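Local coordinates for protein guanine nucleotide exchange factor SRM1 (Saccharomyces cerevisiae, PDB 3OF7) that promotes the exchange of GDP for GTP on the small GTPases GSP1 and GSP2, binds chromatin and controls RNA metabolism and nuclear transport, at residues F175-Y185 with A227-Q235; S264-L272 with W281-C289. All blocks are in the same frame, centred on the assembly; numbering follows the deposited sequence.

Interaction 1 (F175-Y185 with A227-Q235); sequences FRCNEGILGFY and AWGNGQQNQ
Trp228 pushes its indole in among Phe175, Phe184 and Tyr185, and this wedge of rings fills one end of the contact. Phe175 stands edge-on to it: CE1 of Phe175 meets the indole face, 3.5 Å from CE2 of Trp228, with the planes at 70°. Trp228 in turn presents its own edge to the face of Phe184, where Phe184 CZ lies 3.7 Å from Trp228 CH2, while Tyr185 meets CZ2 of the indole with its ring edge. The hollow over Phe175 is filled by backbone, not by a side chain. Gly229 CA sits almost exactly over the ring centre, 3.6 Å from the centroid; a CB on Gly229 would run into Phe175 CD2, so the bare CA can come this close. Next along, Leu182 brings CD2 to 3.7 Å from Asn230 CA.

The other end is polar. Gln232 reaches across from its turn on a chain extended beyond CG (chi2 173°) and brings its amide against the turn at Asn178 and Glu179. Its OE1 takes the N-H of Asn178 at 3.0 Å, nearly straight at 171° and on a lone pair, and also accepts from Asn230 ND2. Its NE2 donates to the syn lone pair of Glu179 OE2 at 2.8 Å. Arg245 bonds Asn230 OD1 from outside. Both ends of the Gln232 amide are therefore engaged, which fixes its rotation: the contact joins repeats RCC1 3 and RCC1 4 through interlocked rings at one end and directional amide bonds at the other.

Interaction 2 (S264-L272 with W281-C289); sequences SGENHCFAL and WGLNQFGQC
Trp281 and Cys269 are paired on neighbouring antiparallel strands, with both side chains on the same face of the sheet, and the indole lies back over Cys269. CG of Trp281 stands between its own backbone N and carbonyl carbon (chi1 66°), a torsion that folds the ring over the adjoining strand. Cys269 CB then meets one face of the indole off-centre, 3.3 Å from Trp281 CZ2. SG of Cys269 continues toward the five-membered ring and sits obliquely to it, 4.3 Å from the centroid, in a sulfur-aromatic contact. Ala271 CB closes on the ring edge in its plane, 3.9 Å from CZ3 of Trp281. Trp281 NE1 bonds to Gln235 O.

In the backbone, Cys269 and Trp281 form a hydrogen-bonded pair: Cys269 N gives to Trp281 O at 2.9 Å and Trp281 N returns a bond to Cys269 O. The chain turns a corner at Gly282, close against His268, and Leu283 N reaches Asn267 O at 2.8 Å in an almost straight bond (176°).

Past the corner, the 281-289 chain packs against His268. The imidazole receives Gln288 CG squarely over one face, 3.5 Å from the ring centroid and 3° off the normal, a CH-pi contact. The Gln288 amide plane stands nearly perpendicular to the ring, and its OE1 is held by Phe286 N within the loop. Cys289 SG fills in beside His268 CB at 3.9 Å. His268 NE2 also makes a weak hydrogen bond to Gly321 O, just after strand 315-320 of the next sheet.

Antiparallel strands 268-273 and 278-281, followed by a loop that folds back onto them, are part of a blade of the seven-bladed RCC1 beta-propeller.

Both segments of interaction 1 precede those of interaction 2 in the chain; their centres lie about 16 Å apart. Interaction 1 is a join between neighbouring sheets, bringing strands 169-177 and 180-183 against the end of strand 225-229 and the loop after it. Interaction 2 instead pairs two strands of the following sheet, 268-273 and 278-281, and adds the loop beyond them. The two meet directly at the bond between Gln235 and Trp281, while Gln233 packs on Asn267. Three successive sheets of the propeller are thus linked in series, the loop 230-235 touching the sheets before and after its own, and such sheet-to-sheet contacts join successive blades round the ring of the propeller.

Interaction 1 (F175-Y185 with A227-Q235)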
loop_
_atom_site.group_PDB
_atom_site.type_symbol
_atom_site.label_atom_id
_atom_site.label_comp_id
_atom_site.label_asym_id
_atom_site.label_seq_id
_atom_site.Cartn_x
_atom_site.Cartn_y
_atom_site.Cartn_z
ATOM N N PHE A 175 -5.236 -10.137 12.748
ATOM C CA PHE A 175 -5.978 -8.892 12.573
ATOM C C PHE A 175 -6.332 -8.303 13.926
ATOM O O PHE A 175 -6.874 -8.992 14.805
ATOM C CB PHE A 175 -7.263 -9.097 11.761
ATOM C CG PHE A 175 -7.046 -9.776 10.442
ATOM C CD1 PHE A 175 -7.357 -11.123 10.280
ATOM C CD2 PHE A 175 -6.523 -9.073 9.362
ATOM C CE1 PHE A 175 -7.153 -11.769 9.042
ATOM C CE2 PHE A 175 -6.318 -9.706 8.124
ATOM C CZ PHE A 175 -6.634 -11.063 7.971
ATOM N N ARG A 176 -6.020 -7.021 14.087
ATOM C CA ARG A 176 -6.504 -6.267 15.224
ATOM C C ARG A 176 -7.831 -5.588 14.901
ATOM O O ARG A 176 -8.307 -5.607 13.767
ATOM C CB ARG A 176 -5.467 -5.229 15.668
ATOM C CG ARG A 176 -4.270 -5.818 16.394
ATOM C CD ARG A 176 -3.331 -4.708 16.849
ATOM N NE ARG A 176 -2.082 -5.239 17.384
ATOM C CZ ARG A 176 -1.892 -5.591 18.653
ATOM N NH1 ARG A 176 -2.872 -5.465 19.543
ATOM N NH2 ARG A 176 -0.715 -6.071 19.030
ATOM N N CYS A 177 -8.430 -5.009 15.931
ATOM C CA CYS A 177 -9.629 -4.209 15.813
ATOM C C CYS A 177 -9.465 -3.026 16.772
ATOM O O CYS A 177 -8.414 -2.873 17.404
ATOM C CB CYS A 177 -10.848 -5.052 16.182
ATOM S SG CYS A 177 -10.736 -5.755 17.831
ATOM N N ASN A 178 -10.502 -2.201 16.896
ATOM C CA ASN A 178 -10.427 -0.970 17.695
ATOM C C ASN A 178 -9.869 -1.160 19.111
ATOM O O ASN A 178 -9.193 -0.270 19.640
ATOM C CB ASN A 178 -11.805 -0.285 17.767
ATOM C CG ASN A 178 -12.314 0.173 16.403
ATOM O OD1 ASN A 178 -11.563 0.229 15.429
ATOM N ND2 ASN A 178 -13.604 0.500 16.333
ATOM N N GLU A 179 -10.131 -2.324 19.706
ATOM C CA GLU A 179 -9.877 -2.546 21.137
ATOM C C GLU A 179 -8.808 -3.592 21.475
ATOM O O GLU A 179 -8.394 -3.705 22.636
ATOM C CB GLU A 179 -11.187 -2.849 21.891
ATOM C CG GLU A 179 -12.133 -3.834 21.200
ATOM C CD GLU A 179 -13.080 -3.163 20.210
ATOM O OE1 GLU A 179 -13.851 -2.265 20.619
ATOM O OE2 GLU A 179 -13.057 -3.540 19.020
ATOM N N GLY A 180 -8.350 -4.345 20.479
ATOM C CA GLY A 180 -7.270 -5.301 20.700
ATOM C C GLY A 180 -7.107 -6.246 19.531
ATOM O O GLY A 180 -7.347 -5.873 18.382
ATOM N N ILE A 181 -6.698 -7.474 19.828
ATOM C CA ILE A 181 -6.561 -8.508 18.798
ATOM C C ILE A 181 -7.928 -9.132 18.516
ATOM O O ILE A 181 -8.619 -9.577 19.443
ATOM C CB ILE A 181 -5.505 -9.577 19.210
ATOM C CG1 ILE A 181 -4.119 -8.921 19.303
ATOM C CG2 ILE A 181 -5.485 -10.774 18.222
ATOM C CD1 ILE A 181 -3.098 -9.684 20.135
ATOM N N LEU A 182 -8.334 -9.125 17.244
ATOM C CA LEU A 182 -9.529 -9.856 16.822
ATOM C C LEU A 182 -9.152 -11.331 16.693
ATOM O O LEU A 182 -9.702 -12.182 17.400
ATOM C CB LEU A 182 -10.110 -9.315 15.507
ATOM C CG LEU A 182 -11.369 -9.984 14.928
ATOM C CD1 LEU A 182 -12.467 -10.134 15.996
ATOM C CD2 LEU A 182 -11.911 -9.230 13.709
ATOM N N GLY A 183 -8.181 -11.614 15.824
ATOM C CA GLY A 183 -7.727 -12.986 15.580
ATOM C C GLY A 183 -7.239 -13.141 14.153
ATOM O O GLY A 183 -7.176 -12.164 13.391
ATOM N N PHE A 184 -6.910 -14.368 13.780
ATOM C CA PHE A 184 -6.357 -14.625 12.457
ATOM C C PHE A 184 -7.335 -15.413 11.587
ATOM O O PHE A 184 -7.749 -14.938 10.526
ATOM C CB PHE A 184 -5.001 -15.331 12.585
ATOM C CG PHE A 184 -4.387 -15.737 11.264
ATOM C CD1 PHE A 184 -3.781 -14.790 10.438
ATOM C CD2 PHE A 184 -4.392 -17.078 10.864
ATOM C CE1 PHE A 184 -3.198 -15.170 9.214
ATOM C CE2 PHE A 184 -3.819 -17.468 9.651
ATOM C CZ PHE A 184 -3.217 -16.514 8.822
ATOM N N TYR A 185 -7.706 -16.614 12.029
ATOM C CA TYR A 185 -8.618 -17.443 11.231
ATOM C C TYR A 185 -9.749 -18.025 12.082
ATOM O O TYR A 185 -9.501 -18.791 13.006
ATOM C CB TYR A 185 -7.848 -18.557 10.518
ATOM C CG TYR A 185 -8.613 -19.199 9.383
ATOM C CD1 TYR A 185 -9.321 -20.387 9.585
ATOM C CD2 TYR A 185 -8.628 -18.630 8.109
ATOM C CE1 TYR A 185 -10.028 -20.989 8.553
ATOM C CE2 TYR A 185 -9.330 -19.233 7.057
ATOM C CZ TYR A 185 -10.029 -20.418 7.296
ATOM O OH TYR A 185 -10.731 -21.032 6.284
ATOM N N ALA A 227 -13.156 -10.656 1.043
ATOM C CA ALA A 227 -12.587 -9.845 2.117
ATOM C C ALA A 227 -12.397 -10.693 3.368
ATOM O O ALA A 227 -13.139 -11.664 3.595
ATOM C CB ALA A 227 -13.462 -8.633 2.382
ATOM N N TRP A 228 -11.386 -10.341 4.161
ATOM C CA TRP A 228 -10.997 -11.099 5.346
ATOM C C TRP A 228 -10.381 -10.155 6.381
ATOM O O TRP A 228 -9.482 -9.370 6.057
ATOM C CB TRP A 228 -9.994 -12.184 4.933
ATOM C CG TRP A 228 -9.430 -13.097 6.013
ATOM C CD1 TRP A 228 -10.030 -13.491 7.186
ATOM C CD2 TRP A 228 -8.172 -13.778 5.960
ATOM N NE1 TRP A 228 -9.199 -14.354 7.877
ATOM C CE2 TRP A 228 -8.056 -14.548 7.144
ATOM C CE3 TRP A 228 -7.118 -13.800 5.031
ATOM C CZ2 TRP A 228 -6.927 -15.330 7.423
ATOM C CZ3 TRP A 228 -6.000 -14.585 5.306
ATOM C CH2 TRP A 228 -5.907 -15.331 6.497
ATOM N N GLY A 229 -10.868 -10.236 7.620
ATOM C CA GLY A 229 -10.271 -9.501 8.735
ATOM C C GLY A 229 -11.292 -8.728 9.546
ATOM O O GLY A 229 -12.465 -9.121 9.621
ATOM N N ASN A 230 -10.853 -7.627 10.154
ATOM C CA ASN A 230 -11.766 -6.762 10.899
ATOM C C ASN A 230 -12.816 -6.135 9.985
ATOM O O ASN A 230 -12.544 -5.864 8.818
ATOM C CB ASN A 230 -10.993 -5.679 11.657
ATOM C CG ASN A 230 -11.860 -4.952 12.687
ATOM O OD1 ASN A 230 -12.700 -5.563 13.345
ATOM N ND2 ASN A 230 -11.653 -3.644 12.825
ATOM N N GLY A 231 -14.022 -5.925 10.513
ATOM C CA GLY A 231 -15.126 -5.422 9.711
ATOM C C GLY A 231 -15.911 -4.284 10.332
ATOM O O GLY A 231 -17.005 -3.963 9.871
ATOM N N GLN A 232 -15.343 -3.658 11.360
ATOM C CA GLN A 232 -16.053 -2.619 12.130
ATOM C C GLN A 232 -16.382 -1.359 11.327
ATOM O O GLN A 232 -17.251 -0.576 11.727
ATOM C CB GLN A 232 -15.257 -2.239 13.379
ATOM C CG GLN A 232 -15.055 -3.383 14.353
ATOM C CD GLN A 232 -14.130 -3.022 15.503
ATOM O OE1 GLN A 232 -12.968 -2.640 15.300
ATOM N NE2 GLN A 232 -14.638 -3.155 16.729
ATOM N N GLN A 233 -15.676 -1.157 10.216
ATOM C CA GLN A 233 -15.892 -0.001 9.350
ATOM C C GLN A 233 -16.571 -0.383 8.026
ATOM O O GLN A 233 -16.512 0.378 7.054
ATOM C CB GLN A 233 -14.562 0.723 9.066
ATOM C CG GLN A 233 -13.929 1.428 10.272
ATOM C CD GLN A 233 -13.229 0.476 11.233
ATOM O OE1 GLN A 233 -12.613 -0.509 10.822
ATOM N NE2 GLN A 233 -13.317 0.773 12.517
ATOM N N ASN A 234 -17.218 -1.548 7.998
ATOM C CA ASN A 234 -17.880 -2.064 6.790
ATOM C C ASN A 234 -16.907 -2.376 5.648
ATOM O O ASN A 234 -17.305 -2.439 4.483
ATOM C CB ASN A 234 -18.990 -1.120 6.306
ATOM C CG ASN A 234 -20.378 -1.638 6.631
ATOM O OD1 ASN A 234 -20.899 -2.527 5.952
ATOM N ND2 ASN A 234 -20.991 -1.075 7.662
ATOM N N GLN A 235 -15.637 -2.591 5.982
ATOM C CA GLN A 235 -14.625 -2.835 4.946
ATOM C C GLN A 235 -14.798 -4.200 4.269
ATOM O O GLN A 235 -14.298 -4.409 3.158
ATOM C CB GLN A 235 -13.191 -2.655 5.472
ATOM C CG GLN A 235 -12.814 -3.496 6.688
ATOM C CD GLN A 235 -13.095 -2.767 7.993
ATOM O OE1 GLN A 235 -14.254 -2.562 8.368
ATOM N NE2 GLN A 235 -12.036 -2.371 8.692
#

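Interaction 2 (S264-L272 with W281-C289)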
loop_
_atom_site.group_PDB
_atom_site.type_symbol
_atom_site.label_atom_id
_atom_site.label_comp_id
_atom_site.label_asym_id
_atom_site.label_seq_id
_atom_site.Cartn_x
_atom_site.Cartn_y
_atom_site.Cartn_z
ATOM N N SER A 264 -6.920 -0.927 -1.683
ATOM C CA SER A 264 -7.466 -0.689 -0.358
ATOM C C SER A 264 -6.698 0.404 0.371
ATOM O O SER A 264 -5.467 0.456 0.297
ATOM C CB SER A 264 -7.437 -1.989 0.450
ATOM O OG SER A 264 -8.140 -1.833 1.668
ATOM N N GLY A 265 -7.436 1.291 1.035
ATOM C CA GLY A 265 -6.879 2.132 2.094
ATOM C C GLY A 265 -6.937 1.364 3.409
ATOM O O GLY A 265 -7.113 0.136 3.415
ATOM N N GLU A 266 -6.796 2.069 4.529
ATOM C CA GLU A 266 -6.769 1.395 5.822
ATOM C C GLU A 266 -8.106 0.716 6.141
ATOM O O GLU A 266 -8.145 -0.481 6.447
ATOM C CB GLU A 266 -6.338 2.357 6.931
ATOM C CG GLU A 266 -4.871 2.747 6.791
ATOM C CD GLU A 266 -4.271 3.370 8.038
ATOM O OE1 GLU A 266 -4.949 3.457 9.086
ATOM O OE2 GLU A 266 -3.091 3.771 7.961
ATOM N N ASN A 267 -9.184 1.485 6.038
ATOM C CA ASN A 267 -10.527 1.010 6.380
ATOM C C ASN A 267 -11.554 1.291 5.278
ATOM O O ASN A 267 -12.769 1.237 5.511
ATOM C CB ASN A 267 -10.976 1.642 7.704
ATOM C CG ASN A 267 -10.082 1.263 8.862
ATOM O OD1 ASN A 267 -9.786 0.083 9.082
ATOM N ND2 ASN A 267 -9.636 2.266 9.617
ATOM N N HIS A 268 -11.061 1.604 4.083
ATOM C CA HIS A 268 -11.921 1.785 2.912
ATOM C C HIS A 268 -11.268 1.126 1.710
ATOM O O HIS A 268 -10.055 0.871 1.718
ATOM C CB HIS A 268 -12.223 3.264 2.645
ATOM C CG HIS A 268 -11.014 4.090 2.330
ATOM N ND1 HIS A 268 -10.824 4.693 1.103
ATOM C CD2 HIS A 268 -9.943 4.429 3.085
ATOM C CE1 HIS A 268 -9.684 5.363 1.115
ATOM N NE2 HIS A 268 -9.131 5.219 2.306
ATOM N N CYS A 269 -12.063 0.860 0.678
ATOM C CA CYS A 269 -11.635 -0.030 -0.392
ATOM C C CYS A 269 -12.115 0.444 -1.751
ATOM O O CYS A 269 -13.071 1.211 -1.849
ATOM C CB CYS A 269 -12.180 -1.437 -0.137
ATOM S SG CYS A 269 -11.851 -2.083 1.510
ATOM N N PHE A 270 -11.444 -0.038 -2.792
ATOM C CA PHE A 270 -11.774 0.301 -4.169
ATOM C C PHE A 270 -11.825 -0.938 -5.037
ATOM O O PHE A 270 -11.045 -1.882 -4.850
ATOM C CB PHE A 270 -10.744 1.268 -4.747
ATOM C CG PHE A 270 -10.780 2.614 -4.121
ATOM C CD1 PHE A 270 -11.623 3.595 -4.618
ATOM C CD2 PHE A 270 -9.985 2.897 -3.011
ATOM C CE1 PHE A 270 -11.678 4.843 -4.031
ATOM C CE2 PHE A 270 -10.030 4.147 -2.420
ATOM C CZ PHE A 270 -10.874 5.118 -2.925
ATOM N N ALA A 271 -12.750 -0.924 -5.994
ATOM C CA ALA A 271 -12.809 -1.957 -7.019
ATOM C C ALA A 271 -13.114 -1.309 -8.366
ATOM O O ALA A 271 -13.967 -0.424 -8.467
ATOM C CB ALA A 271 -13.845 -3.007 -6.671
ATOM N N LEU A 272 -12.387 -1.734 -9.393
ATOM C CA LEU A 272 -12.608 -1.253 -10.751
ATOM C C LEU A 272 -13.173 -2.413 -11.557
ATOM O O LEU A 272 -12.594 -3.499 -11.570
ATOM C CB LEU A 272 -11.292 -0.753 -11.364
ATOM C CG LEU A 272 -11.255 -0.272 -12.820
ATOM C CD1 LEU A 272 -12.078 0.993 -13.027
ATOM C CD2 LEU A 272 -9.800 -0.031 -13.236
ATOM N N TRP A 281 -16.115 1.480 -0.908
ATOM C CA TRP A 281 -16.911 1.223 0.292
ATOM C C TRP A 281 -16.042 1.309 1.541
ATOM O O TRP A 281 -14.812 1.298 1.455
ATOM C CB TRP A 281 -17.603 -0.147 0.222
ATOM C CG TRP A 281 -16.666 -1.323 0.248
ATOM C CD1 TRP A 281 -16.363 -2.100 1.332
ATOM C CD2 TRP A 281 -15.917 -1.862 -0.852
ATOM N NE1 TRP A 281 -15.481 -3.084 0.979
ATOM C CE2 TRP A 281 -15.183 -2.963 -0.353
ATOM C CE3 TRP A 281 -15.794 -1.523 -2.207
ATOM C CZ2 TRP A 281 -14.333 -3.735 -1.161
ATOM C CZ3 TRP A 281 -14.936 -2.288 -3.015
ATOM C CH2 TRP A 281 -14.225 -3.383 -2.485
ATOM N N GLY A 282 -16.692 1.378 2.701
ATOM C CA GLY A 282 -15.991 1.399 3.979
ATOM C C GLY A 282 -15.964 2.786 4.591
ATOM O O GLY A 282 -16.884 3.591 4.389
ATOM N N LEU A 283 -14.905 3.068 5.339
ATOM C CA LEU A 283 -14.838 4.286 6.140
ATOM C C LEU A 283 -14.808 5.532 5.259
ATOM O O LEU A 283 -14.047 5.592 4.292
ATOM C CB LEU A 283 -13.609 4.241 7.056
ATOM C CG LEU A 283 -13.407 5.431 8.001
ATOM C CD1 LEU A 283 -14.508 5.482 9.089
ATOM C CD2 LEU A 283 -12.010 5.400 8.604
ATOM N N ASN A 284 -15.647 6.516 5.581
ATOM C CA ASN A 284 -15.793 7.690 4.716
ATOM C C ASN A 284 -16.001 9.030 5.426
ATOM O O ASN A 284 -16.617 9.942 4.863
ATOM C CB ASN A 284 -16.909 7.458 3.685
ATOM C CG ASN A 284 -16.833 8.420 2.507
ATOM O OD1 ASN A 284 -15.750 8.790 2.068
ATOM N ND2 ASN A 284 -17.992 8.818 1.986
ATOM N N GLN A 285 -15.472 9.178 6.641
ATOM C CA GLN A 285 -15.760 10.399 7.404
ATOM C C GLN A 285 -15.025 11.632 6.870
ATOM O O GLN A 285 -15.399 12.764 7.207
ATOM C CB GLN A 285 -15.582 10.207 8.930
ATOM C CG GLN A 285 -14.172 10.442 9.495
ATOM C CD GLN A 285 -13.233 9.255 9.316
ATOM O OE1 GLN A 285 -12.574 8.818 10.269
ATOM N NE2 GLN A 285 -13.145 8.746 8.101
ATOM N N PHE A 286 -13.998 11.415 6.040
ATOM C CA PHE A 286 -13.325 12.528 5.357
ATOM C C PHE A 286 -13.569 12.548 3.843
ATOM O O PHE A 286 -12.921 13.303 3.111
ATOM C CB PHE A 286 -11.818 12.521 5.651
ATOM C CG PHE A 286 -11.476 12.868 7.067
ATOM C CD1 PHE A 286 -11.380 14.198 7.468
ATOM C CD2 PHE A 286 -11.255 11.862 8.006
ATOM C CE1 PHE A 286 -11.061 14.528 8.794
ATOM C CE2 PHE A 286 -10.934 12.169 9.330
ATOM C CZ PHE A 286 -10.841 13.509 9.728
ATOM N N GLY A 287 -14.508 11.733 3.375
ATOM C CA GLY A 287 -14.814 11.669 1.941
ATOM C C GLY A 287 -13.725 10.957 1.153
ATOM O O GLY A 287 -13.617 11.132 -0.065
ATOM N N GLN A 288 -12.932 10.135 1.843
ATOM C CA GLN A 288 -11.849 9.379 1.197
ATOM C C GLN A 288 -12.368 8.376 0.148
ATOM O O GLN A 288 -11.623 7.966 -0.743
ATOM C CB GLN A 288 -10.946 8.686 2.230
ATOM C CG GLN A 288 -11.635 7.691 3.168
ATOM C CD GLN A 288 -12.055 8.298 4.504
ATOM O OE1 GLN A 288 -12.735 9.319 4.550
ATOM N NE2 GLN A 288 -11.669 7.644 5.600
ATOM N N CYS A 289 -13.640 7.989 0.250
ATOM C CA CYS A 289 -14.255 7.103 -0.748
ATOM C C CYS A 289 -14.561 7.828 -2.063
ATOM O O CYS A 289 -14.765 7.181 -3.095
ATOM C CB CYS A 289 -15.516 6.431 -0.195
ATOM S SG CYS A 289 -15.198 5.143 1.029
#